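PDB 1K5C: endopolygalacturonase from Chondrostereum purpureum, which probably hydrolyses the alpha-1,4 bonds between galacturonosyl units within polygalacturonate chains. Local coordinates for residues A[155-160]-A[174-179]; A[159-164]-A[181-186]; A[43-48]-A[68-73]; A[3-8]-A[18-23]; A[305-310]-A[325-330]. All blocks are in the same frame, centred on the assembly; numbering follows the deposited sequence.

Contact 1 (A[155-160]-A[174-179]). With NAG (2-acetamido-2-deoxy-beta-D-glucopyranose), chain C.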
# COMPACT_ATOMS: atom_id res chain seq x y z
N PHE A 155 -1.69 0.95 -2.22
CA PHE A 155 -0.32 1.21 -2.68
C PHE A 155 0.53 -0.02 -2.37
O PHE A 155 0.59 -0.44 -1.21
CB PHE A 155 0.32 2.40 -1.92
CG PHE A 155 -0.48 3.68 -2.05
CD1 PHE A 155 -0.26 4.56 -3.13
CD2 PHE A 155 -1.46 4.02 -1.11
CE1 PHE A 155 -1.02 5.72 -3.23
CE2 PHE A 155 -2.20 5.17 -1.22
CZ PHE A 155 -2.02 6.03 -2.29
N ASP A 156 1.18 -0.57 -3.39
CA ASP A 156 2.18 -1.64 -3.23
C ASP A 156 3.54 -1.04 -3.54
O ASP A 156 3.75 -0.54 -4.65
CB ASP A 156 1.88 -2.80 -4.18
CG ASP A 156 0.60 -3.54 -3.85
OD1 ASP A 156 0.43 -3.80 -2.59
OD2 ASP A 156 -0.19 -3.90 -4.70
N VAL A 157 4.43 -1.04 -2.55
CA VAL A 157 5.70 -0.34 -2.68
C VAL A 157 6.86 -1.30 -2.65
O VAL A 157 7.07 -2.02 -1.67
CB VAL A 157 5.86 0.71 -1.54
CG1 VAL A 157 7.17 1.47 -1.70
CG2 VAL A 157 4.66 1.67 -1.52
N SER A 158 7.66 -1.27 -3.73
CA SER A 158 8.98 -1.95 -3.82
C SER A 158 9.94 -0.89 -4.35
O SER A 158 10.10 -0.75 -5.58
CB SER A 158 8.93 -3.19 -4.67
OG SER A 158 8.15 -4.23 -4.05
N ALA A 159 10.51 -0.12 -3.45
CA ALA A 159 11.21 1.11 -3.88
C ALA A 159 11.91 1.70 -2.67
O ALA A 159 11.50 1.53 -1.53
CB ALA A 159 10.17 2.13 -4.37
N ASN A 160 12.97 2.49 -2.97
CA ASN A 160 13.61 3.32 -1.96
C ASN A 160 13.08 4.74 -2.00
O ASN A 160 12.68 5.25 -3.06
CB ASN A 160 15.13 3.34 -2.21
CG ASN A 160 15.73 1.94 -2.21
OD1 ASN A 160 15.44 1.13 -1.34
ND2 ASN A 160 16.60 1.71 -3.16
N ASP A 174 -4.80 -4.57 1.81
CA ASP A 174 -3.88 -3.64 2.48
C ASP A 174 -4.09 -2.22 1.96
O ASP A 174 -4.15 -1.98 0.76
CB ASP A 174 -2.43 -4.09 2.25
CG ASP A 174 -2.11 -5.39 2.98
OD1 ASP A 174 -2.66 -5.56 4.07
OD2 ASP A 174 -1.25 -6.13 2.48
N CYS A 175 -4.11 -1.27 2.89
CA CYS A 175 -4.12 0.15 2.51
C CYS A 175 -2.82 0.50 1.76
O CYS A 175 -2.81 1.10 0.69
CB CYS A 175 -4.34 0.95 3.80
SG CYS A 175 -4.48 2.71 3.53
N ILE A 176 -1.74 0.06 2.38
CA ILE A 176 -0.39 0.04 1.80
C ILE A 176 0.21 -1.31 2.16
O ILE A 176 -0.03 -1.81 3.27
CB ILE A 176 0.52 1.20 2.29
CG1 ILE A 176 1.91 1.12 1.66
CG2 ILE A 176 0.57 1.30 3.83
CD1 ILE A 176 2.75 2.39 1.85
N ALA A 177 0.99 -1.85 1.21
CA ALA A 177 1.86 -3.00 1.50
C ALA A 177 3.27 -2.58 1.06
O ALA A 177 3.51 -2.32 -0.12
CB ALA A 177 1.43 -4.26 0.79
N ILE A 178 4.19 -2.50 2.04
CA ILE A 178 5.57 -2.16 1.76
C ILE A 178 6.31 -3.49 1.66
O ILE A 178 6.48 -4.22 2.63
CB ILE A 178 6.16 -1.30 2.89
CG1 ILE A 178 5.38 0.03 3.04
CG2 ILE A 178 7.64 -1.05 2.58
CD1 ILE A 178 5.75 0.82 4.27
N ASN A 179 6.72 -3.83 0.41
CA ASN A 179 7.24 -5.14 0.12
C ASN A 179 8.77 -5.22 -0.02
O ASN A 179 9.33 -6.31 0.10
CB ASN A 179 6.57 -5.66 -1.17
CG ASN A 179 5.07 -5.86 -0.96
OD1 ASN A 179 4.26 -5.50 -1.86
ND2 ASN A 179 4.71 -6.38 0.16
C1 NAG C . 17.70 6.37 -2.47
C2 NAG C . 18.57 7.50 -1.76
C3 NAG C . 20.06 7.00 -1.85
C4 NAG C . 20.23 5.64 -1.17
C5 NAG C . 19.25 4.64 -1.92
C6 NAG C . 19.27 3.39 -1.05
C7 NAG C . 17.78 9.76 -2.28
C8 NAG C . 17.74 10.86 -3.22
N2 NAG C . 18.49 8.68 -2.61
O3 NAG C . 20.92 7.99 -1.24
O4 NAG C . 21.53 5.05 -1.42
O5 NAG C . 17.92 5.21 -1.65
O6 NAG C . 18.34 3.76 -0.05
O7 NAG C . 17.23 9.80 -1.24
O HOH W 1 5.22 -4.14 -4.70
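V157 bonds across the contact through both ends of its backbone: its N donates to A177 O at 2.9 Å. Its O accepts from N179 N at 2.8 Å. One step earlier A177 N donates to F155 O, also at 2.8 Å. The fourth bond, from F155 N to C175 O, is longer at 3.1 Å. Beyond the last rung a water ties S158 OG to N179 OD1, to which it donates.

These rungs join strands 155-158 and 176-179 in parallel, with F155 beside I176, D156 beside A177 and V157 beside I178. The two are neighbours in one wall of the parallel beta-helix of family 28, stacked from consecutive coils. D156 and A177 point to the side that holds the galacturonate-binding residues: the side chain of A177 lies about 5 Å from that of K228, which also forms a salt bridge with D174. On this side the meeting is light, D156 OD1 standing 3.6 Å from A177 CB.

F155, V157, I176 and I178 face the interior instead. I176 has CG1 anti to its backbone N (chi1 179°), which sets CG1 4.1 Å from F155 CB. From there CD1 runs on to V157 CG2 at 3.9 Å, the side chains of I176 and V157 crossing obliquely. The F155 ring continues inward onto C167 and V169 of strand 162-170, and C175, disulfide-bonded to C191, packs on V169 and F186.

Contact 2 (A[159-164]-A[181-186]). With NAG (2-acetamido-2-deoxy-beta-D-glucopyranose), chain C.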
# COMPACT_ATOMS: atom_id res chain seq x y z
N ALA A 159 10.51 -0.12 -3.45
CA ALA A 159 11.21 1.11 -3.88
C ALA A 159 11.91 1.70 -2.67
O ALA A 159 11.50 1.53 -1.53
CB ALA A 159 10.17 2.13 -4.37
N ASN A 160 12.97 2.49 -2.97
CA ASN A 160 13.61 3.32 -1.96
C ASN A 160 13.08 4.74 -2.00
O ASN A 160 12.68 5.25 -3.06
CB ASN A 160 15.13 3.34 -2.21
CG ASN A 160 15.73 1.94 -2.21
OD1 ASN A 160 15.44 1.13 -1.34
ND2 ASN A 160 16.60 1.71 -3.16
N ASN A 161 13.19 5.45 -0.87
CA ASN A 161 13.04 6.90 -0.89
C ASN A 161 11.67 7.37 -1.36
O ASN A 161 11.53 8.22 -2.22
CB ASN A 161 14.15 7.54 -1.78
CG ASN A 161 15.52 7.06 -1.38
OD1 ASN A 161 15.88 7.00 -0.20
ND2 ASN A 161 16.31 6.74 -2.42
N VAL A 162 10.64 6.79 -0.73
CA VAL A 162 9.23 7.08 -1.05
C VAL A 162 8.53 7.74 0.13
O VAL A 162 8.71 7.30 1.28
CB VAL A 162 8.53 5.75 -1.41
CG1 VAL A 162 7.00 5.93 -1.47
CG2 VAL A 162 9.05 5.22 -2.72
N THR A 163 7.70 8.74 -0.17
CA THR A 163 6.79 9.30 0.80
C THR A 163 5.38 9.24 0.22
O THR A 163 5.18 9.71 -0.91
CB THR A 163 7.16 10.77 1.13
OG1 THR A 163 8.46 10.71 1.71
CG2 THR A 163 6.14 11.41 2.10
N ILE A 164 4.42 8.70 0.98
CA ILE A 164 3.03 8.68 0.61
C ILE A 164 2.28 9.38 1.74
O ILE A 164 2.36 8.92 2.91
CB ILE A 164 2.53 7.22 0.41
CG1 ILE A 164 3.27 6.61 -0.80
CG2 ILE A 164 1.01 7.18 0.26
CD1 ILE A 164 3.14 5.11 -0.92
N GLY A 181 12.45 -2.28 0.11
CA GLY A 181 13.02 -0.95 -0.00
C GLY A 181 13.36 -0.30 1.34
O GLY A 181 12.99 -0.75 2.42
N ASN A 182 14.15 0.77 1.20
CA ASN A 182 14.65 1.56 2.31
C ASN A 182 14.11 2.97 2.24
O ASN A 182 14.03 3.56 1.17
CB ASN A 182 16.20 1.63 2.24
CG ASN A 182 16.79 2.39 3.42
OD1 ASN A 182 16.70 1.91 4.57
ND2 ASN A 182 17.34 3.57 3.19
N ASN A 183 13.80 3.54 3.44
CA ASN A 183 13.47 4.97 3.60
C ASN A 183 12.10 5.24 2.97
O ASN A 183 11.99 5.89 1.91
CB ASN A 183 14.56 5.87 3.00
CG ASN A 183 14.16 7.34 3.17
OD1 ASN A 183 13.40 7.72 4.07
ND2 ASN A 183 14.67 8.16 2.24
N ILE A 184 11.10 4.73 3.63
CA ILE A 184 9.71 4.81 3.18
C ILE A 184 8.87 5.42 4.31
O ILE A 184 8.91 4.92 5.43
CB ILE A 184 9.18 3.42 2.75
CG1 ILE A 184 10.03 2.86 1.60
CG2 ILE A 184 7.69 3.52 2.36
CD1 ILE A 184 9.98 1.38 1.49
N ARG A 185 8.13 6.47 3.95
CA ARG A 185 7.34 7.22 4.92
C ARG A 185 5.87 7.19 4.47
O ARG A 185 5.59 7.51 3.31
CB ARG A 185 7.84 8.64 5.03
CG ARG A 185 7.10 9.47 6.08
CD ARG A 185 7.71 10.88 6.09
NE ARG A 185 8.56 10.81 7.14
CZ ARG A 185 8.62 11.18 8.42
NH1 ARG A 185 7.77 11.80 9.17
NH2 ARG A 185 9.78 10.72 8.78
N PHE A 186 4.98 6.79 5.37
CA PHE A 186 3.53 6.71 5.11
C PHE A 186 2.90 7.62 6.20
O PHE A 186 2.86 7.19 7.37
CB PHE A 186 3.06 5.29 5.17
CG PHE A 186 1.60 5.06 4.79
CD1 PHE A 186 1.25 5.12 3.43
CD2 PHE A 186 0.63 4.77 5.74
CE1 PHE A 186 -0.10 4.88 3.07
CE2 PHE A 186 -0.69 4.54 5.37
CZ PHE A 186 -1.05 4.58 4.03
C1 NAG C . 17.70 6.37 -2.47
C2 NAG C . 18.57 7.50 -1.76
C3 NAG C . 20.06 7.00 -1.85
C4 NAG C . 20.23 5.64 -1.17
C5 NAG C . 19.25 4.64 -1.92
C6 NAG C . 19.27 3.39 -1.05
C7 NAG C . 17.78 9.76 -2.28
C8 NAG C . 17.74 10.86 -3.22
N2 NAG C . 18.49 8.68 -2.61
O3 NAG C . 20.92 7.99 -1.24
O4 NAG C . 21.53 5.05 -1.42
O5 NAG C . 17.92 5.21 -1.65
O6 NAG C . 18.34 3.76 -0.05
O7 NAG C . 17.23 9.80 -1.24
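N160 and N161 meet N182 and N183 at a corner of the beta-helix, where two successive coils turn from one wall to the next, and the asparagines bond to one another from coil to coil. N160 OD1 takes the backbone N of N182 at 2.9 Å, on a lone pair in its carbonyl plane, while N161 N donates to N182 O. N161 is modelled in two conformations. In the one described its OD1 accepts from N183 ND2 at 3.0 Å, the side chains crossing at about a right angle; for the other conformer this bond is less certain. It makes a single asparagine-asparagine step between stacked turns. Both residues take positive phi (62° and 70°) where the chain turns.

The same N161 carries an N-linked glycan, its ND2 bonded to C1 of the N-acetylglucosamine at 1.4 Å. The sugar leans back on the turn, with its O5 3.4 Å from N160 CB. G181 lies close against A159, its CA 3.3 Å from A159 O; a CB would collide with that oxygen.

Past the corner, strands 162-164 and 184-186 run parallel. V162 O accepts from R185 N, and R185 O from I164 N. On the inner side I184 CD1 comes to 3.4 Å from A159 O, and I164 CG2 lies 3.8 Å from F186 CD1. T163 and R185 lie side by side on the other side. T163 OG1 is hydrogen-bonded to H130, and R185 NH1 pairs with E187.

Contact 3 (A[43-48]-A[68-73]); sequences VTMAGD and INFVGA
F70 leans across from strand 68-71 onto V43 and M45. Its CB starts 4.2 Å from V43 O. CG lies anti to the backbone N (chi1 -170°) and comes to 3.9 Å from that same oxygen, V43 O, which sits over one face of the ring, offset toward the rim. Further out, CD2 touches V43 CB and CG1, and CE2 reaches V43 CG1 at 3.7 Å. At the tip CZ meets M45 CG at 3.6 Å, and both CZ and CE1 lie near M45 SD. The sulfur stands at the ring's edge, 79° off the normal, a Met-aromatic contact. An alanine here would probably leave the CG1 methyl of V43 and the CG and SD of M45 without their aromatic partner and open a gap beside them.

The backbone fixes this register. V71 N donates to V43 O at 2.8 Å, so the oxygen near the ring is already bonded, and the ladder is completed by V43 N to N69 O and M45 N to V71 O. M45 CB also packs at 3.4 Å from G72 O.

On the other side of the pair T44 and V71 lie side by side, T44 OG1 3.9 Å from V71 CB. Inward, F70 meets the rings of Y109 and F112, while M45 packs on L22 and F77. Parallel strands of successive coils, with apolar side chains stacked along the interior, are the hallmark of the right-handed parallel beta-helix.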
# COMPACT_ATOMS: atom_id res chain seq x y z
N VAL A 43 3.17 17.26 -15.74
CA VAL A 43 2.07 16.57 -16.44
C VAL A 43 0.82 16.93 -15.68
O VAL A 43 0.71 16.62 -14.48
CB VAL A 43 2.30 15.08 -16.43
CG1 VAL A 43 1.13 14.36 -17.13
CG2 VAL A 43 3.66 14.71 -17.07
N THR A 44 -0.14 17.60 -16.33
CA THR A 44 -1.36 18.05 -15.71
C THR A 44 -2.54 17.33 -16.31
O THR A 44 -2.71 17.36 -17.54
CB THR A 44 -1.55 19.58 -15.90
OG1 THR A 44 -0.39 20.26 -15.37
CG2 THR A 44 -2.79 20.11 -15.18
N MET A 45 -3.35 16.69 -15.47
CA MET A 45 -4.56 16.06 -15.95
C MET A 45 -5.67 17.07 -16.14
O MET A 45 -5.92 17.91 -15.25
CB MET A 45 -5.10 15.03 -14.94
CG MET A 45 -4.37 13.78 -14.85
SD MET A 45 -5.17 12.53 -13.87
CE MET A 45 -6.24 11.52 -14.91
N ALA A 46 -6.34 16.97 -17.28
CA ALA A 46 -7.44 17.91 -17.63
C ALA A 46 -8.74 17.16 -17.83
O ALA A 46 -9.75 17.82 -18.16
CB ALA A 46 -7.09 18.69 -18.90
N GLY A 47 -8.77 15.86 -17.65
CA GLY A 47 -10.00 15.07 -17.75
C GLY A 47 -9.76 13.70 -17.10
O GLY A 47 -8.66 13.40 -16.67
N ASP A 48 -10.86 12.94 -17.03
CA ASP A 48 -10.80 11.60 -16.45
C ASP A 48 -10.45 10.59 -17.55
O ASP A 48 -10.87 10.72 -18.72
CB ASP A 48 -12.16 11.25 -15.87
CG ASP A 48 -12.61 12.14 -14.72
OD1 ASP A 48 -11.75 12.79 -14.07
OD2 ASP A 48 -13.83 12.12 -14.44
N ILE A 68 9.43 14.25 -12.06
CA ILE A 68 8.14 14.61 -12.66
C ILE A 68 7.27 15.34 -11.64
O ILE A 68 7.23 14.98 -10.47
CB ILE A 68 7.46 13.31 -13.16
CG1 ILE A 68 8.36 12.52 -14.14
CG2 ILE A 68 6.05 13.59 -13.73
CD1 ILE A 68 8.91 13.42 -15.27
N ASN A 69 6.53 16.33 -12.14
CA ASN A 69 5.55 17.06 -11.32
C ASN A 69 4.18 16.72 -11.92
O ASN A 69 3.81 17.26 -12.95
CB ASN A 69 5.86 18.55 -11.42
CG ASN A 69 4.89 19.40 -10.69
OD1 ASN A 69 4.33 18.98 -9.67
ND2 ASN A 69 4.63 20.61 -11.16
N PHE A 70 3.45 15.79 -11.28
CA PHE A 70 2.17 15.34 -11.79
C PHE A 70 1.06 16.01 -11.03
O PHE A 70 0.95 15.83 -9.80
CB PHE A 70 2.07 13.80 -11.74
CG PHE A 70 0.87 13.24 -12.46
CD1 PHE A 70 -0.40 13.26 -11.89
CD2 PHE A 70 1.04 12.66 -13.73
CE1 PHE A 70 -1.48 12.75 -12.54
CE2 PHE A 70 -0.05 12.14 -14.40
CZ PHE A 70 -1.32 12.22 -13.82
N VAL A 71 0.25 16.80 -11.74
CA VAL A 71 -0.78 17.64 -11.15
C VAL A 71 -2.11 17.05 -11.57
O VAL A 71 -2.54 17.20 -12.73
CB VAL A 71 -0.60 19.11 -11.65
CG1 VAL A 71 -1.76 19.98 -11.11
CG2 VAL A 71 0.78 19.64 -11.27
N GLY A 72 -2.78 16.38 -10.65
CA GLY A 72 -3.98 15.61 -11.00
C GLY A 72 -5.23 16.42 -11.18
O GLY A 72 -6.16 15.99 -11.87
N ALA A 73 -5.31 17.59 -10.48
CA ALA A 73 -6.50 18.47 -10.57
C ALA A 73 -7.78 17.65 -10.27
O ALA A 73 -8.86 17.94 -10.81
CB ALA A 73 -6.53 19.20 -11.92

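Contact 4 (A[3-8]-A[18-23])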
# COMPACT_ATOMS: atom_id res chain seq x y z
N CYS A 3 1.90 18.59 -27.23
CA CYS A 3 2.11 18.33 -25.81
C CYS A 3 0.81 18.06 -25.09
O CYS A 3 0.79 18.02 -23.85
CB CYS A 3 2.92 19.47 -25.17
SG CYS A 3 4.60 19.60 -25.87
N THR A 4 -0.26 17.80 -25.81
CA THR A 4 -1.54 17.38 -25.22
C THR A 4 -1.79 15.96 -25.66
O THR A 4 -1.80 15.65 -26.83
CB THR A 4 -2.70 18.25 -25.71
OG1 THR A 4 -2.41 19.59 -25.30
CG2 THR A 4 -4.06 17.92 -25.07
N VAL A 5 -2.01 15.11 -24.69
CA VAL A 5 -2.28 13.69 -24.92
C VAL A 5 -3.77 13.46 -24.95
O VAL A 5 -4.45 13.71 -23.95
CB VAL A 5 -1.61 12.84 -23.83
CG1 VAL A 5 -1.95 11.35 -24.01
CG2 VAL A 5 -0.11 13.09 -23.88
N LYS A 6 -4.25 13.01 -26.11
CA LYS A 6 -5.67 12.82 -26.31
C LYS A 6 -6.04 11.35 -26.57
O LYS A 6 -7.23 11.06 -26.73
CB LYS A 6 -6.12 13.68 -27.56
CG LYS A 6 -5.76 15.19 -27.31
CD LYS A 6 -6.50 15.99 -28.35
CE LYS A 6 -6.44 17.51 -28.12
NZ LYS A 6 -6.45 18.25 -29.42
N SER A 7 -5.07 10.47 -26.59
CA SER A 7 -5.25 9.07 -26.94
C SER A 7 -4.00 8.29 -26.54
O SER A 7 -2.99 8.92 -26.22
CB SER A 7 -5.41 8.88 -28.49
OG SER A 7 -4.12 9.13 -29.07
N VAL A 8 -4.12 6.96 -26.55
CA VAL A 8 -2.96 6.13 -26.23
C VAL A 8 -1.89 6.42 -27.27
O VAL A 8 -0.72 6.40 -26.91
CB VAL A 8 -3.29 4.64 -26.11
CG1 VAL A 8 -4.31 4.41 -24.98
CG2 VAL A 8 -3.80 3.96 -27.35
N SER A 18 8.03 20.21 -21.76
CA SER A 18 8.17 20.38 -20.32
C SER A 18 6.81 20.57 -19.63
O SER A 18 6.74 20.49 -18.38
CB SER A 18 9.06 21.58 -19.94
OG SER A 18 8.45 22.78 -20.40
N ALA A 19 5.74 20.80 -20.41
CA ALA A 19 4.38 20.94 -19.86
C ALA A 19 3.50 20.06 -20.72
O ALA A 19 3.24 20.35 -21.91
CB ALA A 19 3.92 22.38 -19.91
N VAL A 20 3.04 18.95 -20.17
CA VAL A 20 2.19 17.98 -20.86
C VAL A 20 0.77 18.10 -20.29
O VAL A 20 0.65 18.16 -19.04
CB VAL A 20 2.72 16.55 -20.65
CG1 VAL A 20 1.78 15.49 -21.24
CG2 VAL A 20 4.10 16.43 -21.30
N THR A 21 -0.23 18.14 -21.13
CA THR A 21 -1.60 18.08 -20.68
C THR A 21 -2.18 16.73 -21.03
O THR A 21 -2.12 16.34 -22.19
CB THR A 21 -2.44 19.18 -21.37
OG1 THR A 21 -1.84 20.45 -21.05
CG2 THR A 21 -3.86 19.18 -20.81
N LEU A 22 -2.68 16.04 -20.02
CA LEU A 22 -3.27 14.72 -20.22
C LEU A 22 -4.78 14.95 -20.24
O LEU A 22 -5.40 15.17 -19.18
CB LEU A 22 -2.74 13.80 -19.09
CG LEU A 22 -3.29 12.39 -19.09
CD1 LEU A 22 -2.93 11.68 -20.37
CD2 LEU A 22 -2.60 11.74 -17.84
N ASN A 23 -5.38 14.93 -21.44
CA ASN A 23 -6.82 15.09 -21.54
C ASN A 23 -7.55 13.79 -21.11
O ASN A 23 -6.95 12.74 -20.91
CB ASN A 23 -7.21 15.50 -22.95
CG ASN A 23 -7.06 16.97 -23.27
OD1 ASN A 23 -6.53 17.68 -22.47
ND2 ASN A 23 -7.60 17.44 -24.42
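V5 packs between V20 and L22 on the buried, apolar side of the contact. Its CG2 meets V20 CG1 at 4.0 Å, and its CG1 meets L22 CD1 at 3.8 Å. L22 has CG anti to its backbone N (chi1 177°), and from there CD1 comes over to the valine. I14 and F25 also pack on V5, while V43 and M45 of the next strand cover V20 and L22. Three backbone bonds hold the pair in parallel: T21 N to C3 O, V5 N to T21 O at 2.8 Å, and N23 N to V5 O.

The other side faces solvent and is lined by polar residues. T4 and T21 lie side by side, T4 OG1 4.0 Å from T21 CB. The amide of N23 sits beside the methyl of T4, with T4 CG2 3.6 Å from N23 OD1. The exposed K6 runs alongside N23, its CE 3.9 Å from N23 ND2. At the exposed end of the contact C3, the first modelled residue, touches A19 O through its CB at 3.4 Å and is tied to C17 by a disulfide. The short strand 4-5, laid on 19-22, forms the N-terminal end of the stack of parallel beta-helix coils.

Contact 5 (A[305-310]-A[325-330]); sequences GNWNWS and DKAKIT
W307 and W309 take A327 and I329 against their indoles. A327 CB sits over the five-membered ring of W307, 3.7 Å from its centroid and 17° off the normal. I329 serves both tryptophans: its CG2, anti to the backbone N, lies over the five-membered ring of W309 at 3.9 Å from the centroid, while its CG1 packs at 3.8 Å from W307 CE3. An alanine in place of W307 would probably leave the A327 methyl and the CG1 and CD1 of I329 without their aromatic cover, and S304 O without the indole N-H that bonds it.

Around these rings the backbones form a parallel ladder. K328 N donates to G305 O, W307 N to K328 O, T330 N to W307 O, and W309 N to T330 O at 2.7 Å. On the other side of the strands K328 NZ gives a hydrogen bond of 2.7 Å to N306 OD1; the lysine chain bends at chi3 (-95°), which brings CE beside that oxygen. A water joins G305 N to K326 O.

Further out, each indole is held by its own N-H, W307 NE1 on S304 O and W309 NE1 on V278 O, and F280 meets the W309 ring edge to face. N308 OD1 accepts from S310 N at 3.0 Å, an Asx turn where the chain rounds the corner.

The two sides of this last pair of beta-helix coils thus differ in chemistry: a largely apolar interior whose buried indole nitrogens are satisfied by carbonyls, and an outer side of asparagine, lysine and threonine toward solvent.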
# COMPACT_ATOMS: atom_id res chain seq x y z
N GLY A 305 16.28 -7.00 18.88
CA GLY A 305 16.32 -5.60 19.25
C GLY A 305 15.47 -5.30 20.49
O GLY A 305 14.79 -6.14 21.06
N ASN A 306 15.59 -4.01 20.89
CA ASN A 306 14.80 -3.48 22.03
C ASN A 306 13.65 -2.72 21.42
O ASN A 306 13.79 -1.57 20.98
CB ASN A 306 15.68 -2.55 22.86
CG ASN A 306 16.82 -3.36 23.51
OD1 ASN A 306 16.55 -4.33 24.21
ND2 ASN A 306 18.04 -2.98 23.21
N TRP A 307 12.50 -3.41 21.36
CA TRP A 307 11.29 -2.85 20.72
C TRP A 307 10.60 -1.99 21.76
O TRP A 307 9.99 -2.50 22.73
CB TRP A 307 10.39 -4.00 20.27
CG TRP A 307 10.96 -4.83 19.15
CD1 TRP A 307 12.25 -4.90 18.69
CD2 TRP A 307 10.18 -5.74 18.34
NE1 TRP A 307 12.31 -5.80 17.59
CE2 TRP A 307 11.06 -6.34 17.40
CE3 TRP A 307 8.82 -6.13 18.32
CZ2 TRP A 307 10.61 -7.29 16.48
CZ3 TRP A 307 8.39 -7.07 17.40
CH2 TRP A 307 9.28 -7.65 16.48
N ASN A 308 10.72 -0.67 21.55
CA ASN A 308 10.09 0.29 22.51
C ASN A 308 8.65 0.52 22.01
O ASN A 308 8.49 1.16 20.96
CB ASN A 308 10.90 1.60 22.48
CG ASN A 308 10.37 2.59 23.51
OD1 ASN A 308 9.20 2.51 23.92
ND2 ASN A 308 11.22 3.49 23.93
N TRP A 309 7.69 -0.07 22.72
CA TRP A 309 6.28 0.04 22.37
C TRP A 309 5.54 0.92 23.38
O TRP A 309 4.33 0.84 23.56
CB TRP A 309 5.64 -1.35 22.31
CG TRP A 309 6.06 -2.11 21.07
CD1 TRP A 309 7.14 -1.92 20.24
CD2 TRP A 309 5.31 -3.22 20.51
NE1 TRP A 309 7.11 -2.84 19.19
CE2 TRP A 309 6.00 -3.63 19.35
CE3 TRP A 309 4.13 -3.88 20.90
CZ2 TRP A 309 5.51 -4.72 18.57
CZ3 TRP A 309 3.67 -4.93 20.11
CH2 TRP A 309 4.36 -5.34 18.96
N SER A 310 6.29 1.88 23.99
CA SER A 310 5.72 2.68 25.08
C SER A 310 4.53 3.46 24.67
O SER A 310 3.67 3.72 25.52
CB SER A 310 6.83 3.63 25.60
OG SER A 310 7.32 4.48 24.53
N ASP A 325 10.97 -14.04 20.31
CA ASP A 325 12.31 -14.55 20.03
C ASP A 325 13.34 -13.74 20.81
O ASP A 325 13.22 -13.61 22.03
CB ASP A 325 12.55 -14.71 18.54
CG ASP A 325 13.89 -15.35 18.23
OD1 ASP A 325 14.13 -16.45 18.74
OD2 ASP A 325 14.68 -14.74 17.48
N LYS A 326 14.35 -13.19 20.15
CA LYS A 326 15.41 -12.46 20.88
C LYS A 326 15.00 -11.03 21.20
O LYS A 326 15.69 -10.35 22.01
CB LYS A 326 16.69 -12.42 20.02
CG LYS A 326 17.34 -13.80 19.83
CD LYS A 326 18.44 -13.76 18.80
CE LYS A 326 17.99 -13.80 17.34
NZ LYS A 326 17.37 -15.13 17.02
N ALA A 327 13.94 -10.52 20.57
CA ALA A 327 13.54 -9.13 20.80
C ALA A 327 12.91 -9.00 22.18
O ALA A 327 12.24 -9.91 22.69
CB ALA A 327 12.54 -8.68 19.74
N LYS A 328 13.16 -7.82 22.77
CA LYS A 328 12.53 -7.47 24.07
C LYS A 328 11.53 -6.38 23.82
O LYS A 328 11.94 -5.29 23.36
CB LYS A 328 13.61 -7.00 25.06
CG LYS A 328 14.62 -8.10 25.43
CD LYS A 328 15.66 -7.53 26.39
CE LYS A 328 16.94 -7.02 25.75
NZ LYS A 328 17.43 -5.73 26.36
N ILE A 329 10.23 -6.64 24.07
CA ILE A 329 9.21 -5.61 23.86
C ILE A 329 8.90 -4.93 25.18
O ILE A 329 8.55 -5.60 26.18
CB ILE A 329 7.94 -6.24 23.23
CG1 ILE A 329 8.26 -6.99 21.94
CG2 ILE A 329 6.91 -5.14 23.06
CD1 ILE A 329 7.12 -7.71 21.29
N THR A 330 9.05 -3.62 25.25
CA THR A 330 8.77 -2.78 26.44
C THR A 330 7.51 -1.97 26.11
O THR A 330 7.51 -1.19 25.17
CB THR A 330 9.94 -1.77 26.66
OG1 THR A 330 11.12 -2.46 26.96
CG2 THR A 330 9.68 -0.86 27.84
O HOH W 2 18.00 -8.68 20.37

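In the fold
Contacts 1 to 5 sample one beta-helix along its length. Contact 4 lies at the N-terminal end and touches contact 3, their centres 9 Å apart, because strands 19-22 and 42-45 are neighbours: A46 N lies 2.8 Å from L22 O. Contact 5 lies near the other end, 51 Å from contact 4 between centres. Contacts 1 and 2, in the middle, join consecutive coils on two different walls and meet in the interior, where I176 CD1 is 3.5 Å from F186 CD1. Contact 1 is nearest the galacturonate-binding residues, A177 lying about 7 Å from D173, side chain to side chain; in contact 2 F186 remains about 12 Å from H195, measured likewise, and the N161 glycan of contact 2 sits at the corner.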